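Local coordinates for protein homocysteine S-methyltransferase (Escherichia coli, PDB 5DMM) that transfers a methyl group from S-methylmethionine, or less efficiently from S-adenosylmethionine, to homocysteine, yielding methionine with the help of zinc, at residues A63-T68 with L117-V122. Numbering follows the deposited sequence.
Sequences AQCAIT and LVAGSV. With HCS (2-amino-4-mercapto-butyric acid), chain F.
Four backbone hydrogen bonds zip 63-68 to 117-122 in parallel. The shortest, from Ala119 N to Ala66 O at 2.7 Å, runs nearly along the C=O axis, and so does that from Thr68 N to Ala119 O (2.9 Å); Leu117 N meets Gln64 O in the carbonyl plane, whereas Ala66 N sits above the carbonyl plane of Leu117. Within the TIM barrel of this enzyme these are the second and third strands, joined by a largely helical connection that includes helix 85-109. Among the apolar contacts on the barrel's interior face, Cys65, with SG anti to the backbone N, lays its sulfur 3.7 Å from Ala119 CB and also against Leu117 CB. On the helix-covered face, Thr68 CG2 meets Val118 CG1 at 3.7 Å, the two side chains crossing roughly at right angles. Thr68 OG1, between backbone N and carbonyl carbon (chi1 60°), lies 2.9 Å from Ser121 N and hydrogen-bonds Ser70 OG; an alanine here, lacking OG1 and CG2, would probably give up the bond to Ser70 and loosen the packing on Val118. At the C-terminal end, Ile67 CG2 and Ser121 OG each approach homocysteine OXT to 3.5 Å, and Glu168 hydrogen-bonds Ser121 OG.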
loop_
_atom_site.group_PDB
_atom_site.type_symbol
_atom_site.label_atom_id
_atom_site.label_comp_id
_atom_site.label_asym_id
_atom_site.label_seq_id
_atom_site.Cartn_x
_atom_site.Cartn_y
_atom_site.Cartn_z
ATOM N N ALA A 63 -0.953 12.469 -7.547
ATOM C CA ALA A 63 -1.344 11.108 -7.180
ATOM C C ALA A 63 -2.754 10.812 -7.668
ATOM O O ALA A 63 -3.639 11.651 -7.562
ATOM C CB ALA A 63 -1.260 10.904 -5.658
ATOM N N GLN A 64 -2.969 9.611 -8.197
ATOM C CA GLN A 64 -4.306 9.212 -8.598
ATOM C C GLN A 64 -4.848 8.124 -7.681
ATOM O O GLN A 64 -5.983 7.670 -7.846
ATOM C CB GLN A 64 -4.302 8.749 -10.057
ATOM C CG GLN A 64 -3.824 9.862 -10.979
ATOM C CD GLN A 64 -3.286 9.348 -12.293
ATOM O OE1 GLN A 64 -2.135 8.915 -12.379
ATOM N NE2 GLN A 64 -4.111 9.403 -13.328
ATOM N N CYS A 65 -4.025 7.725 -6.714
ATOM C CA CYS A 65 -4.438 6.761 -5.694
ATOM C C CYS A 65 -3.839 7.123 -4.341
ATOM O O CYS A 65 -2.618 7.240 -4.212
ATOM C CB CYS A 65 -4.016 5.338 -6.089
ATOM S SG CYS A 65 -4.664 4.051 -4.971
ATOM N N ALA A 66 -4.695 7.307 -3.336
ATOM C CA ALA A 66 -4.235 7.488 -1.969
ATOM C C ALA A 66 -4.158 6.153 -1.241
ATOM O O ALA A 66 -5.032 5.301 -1.406
ATOM C CB ALA A 66 -5.167 8.445 -1.204
ATOM N N ILE A 67 -3.125 5.967 -0.429
ATOM C CA ILE A 67 -3.043 4.762 0.400
ATOM C C ILE A 67 -3.349 5.150 1.842
ATOM O O ILE A 67 -2.698 6.027 2.387
ATOM C CB ILE A 67 -1.667 4.087 0.306
ATOM C CG1 ILE A 67 -1.387 3.709 -1.153
ATOM C CG2 ILE A 67 -1.611 2.851 1.214
ATOM C CD1 ILE A 67 0.008 3.134 -1.422
ATOM N N THR A 68 -4.337 4.497 2.449
ATOM C CA THR A 68 -4.828 4.915 3.774
ATOM C C THR A 68 -3.799 4.680 4.876
ATOM O O THR A 68 -2.862 3.889 4.719
ATOM C CB THR A 68 -6.132 4.188 4.145
ATOM O OG1 THR A 68 -5.909 2.769 4.169
ATOM C CG2 THR A 68 -7.220 4.511 3.128
ATOM N N LEU A 117 -8.520 7.121 -6.932
ATOM C CA LEU A 117 -8.777 5.926 -6.144
ATOM C C LEU A 117 -8.351 6.090 -4.682
ATOM O O LEU A 117 -7.538 6.971 -4.345
ATOM C CB LEU A 117 -8.058 4.729 -6.758
ATOM C CG LEU A 117 -8.464 4.375 -8.193
ATOM C CD1 LEU A 117 -7.591 3.259 -8.727
ATOM C CD2 LEU A 117 -9.939 4.000 -8.248
ATOM N N VAL A 118 -8.926 5.250 -3.824
ATOM C CA VAL A 118 -8.472 5.103 -2.446
ATOM C C VAL A 118 -8.125 3.629 -2.199
ATOM O O VAL A 118 -8.967 2.743 -2.373
ATOM C CB VAL A 118 -9.541 5.565 -1.431
ATOM C CG1 VAL A 118 -9.077 5.302 0.012
ATOM C CG2 VAL A 118 -9.880 7.036 -1.626
ATOM N N ALA A 119 -6.886 3.359 -1.814
ATOM C CA ALA A 119 -6.486 1.990 -1.533
ATOM C C ALA A 119 -6.318 1.809 -0.039
ATOM O O ALA A 119 -5.618 2.593 0.598
ATOM C CB ALA A 119 -5.201 1.648 -2.260
ATOM N N GLY A 120 -6.938 0.770 0.518
ATOM C CA GLY A 120 -6.805 0.504 1.946
ATOM C C GLY A 120 -5.514 -0.242 2.245
ATOM O O GLY A 120 -5.289 -1.341 1.730
ATOM N N SER A 121 -4.659 0.350 3.075
ATOM C CA SER A 121 -3.381 -0.275 3.395
ATOM C C SER A 121 -3.540 -1.496 4.303
ATOM O O SER A 121 -4.131 -1.417 5.396
ATOM C CB SER A 121 -2.443 0.712 4.067
ATOM O OG SER A 121 -1.313 0.006 4.528
ATOM N N VAL A 122 -2.989 -2.613 3.839
ATOM C CA VAL A 122 -2.903 -3.846 4.603
ATOM C C VAL A 122 -1.441 -4.217 4.801
ATOM O O VAL A 122 -0.773 -4.696 3.874
ATOM C CB VAL A 122 -3.649 -4.993 3.894
ATOM C CG1 VAL A 122 -3.327 -6.351 4.534
ATOM C CG2 VAL A 122 -5.146 -4.724 3.918
HETATM N N HCS F . 2.544 2.610 5.676
HETATM C CA HCS F . 3.123 2.661 4.347
HETATM C CB HCS F . 4.006 1.439 4.130
HETATM C CG HCS F . 5.155 1.411 5.131
HETATM S SD HCS F . 6.358 0.153 4.634
HETATM C C HCS F . 2.025 2.673 3.324
HETATM O OXT HCS F . 0.842 2.609 3.720
HETATM O O HCS F . 2.336 2.746 2.116
#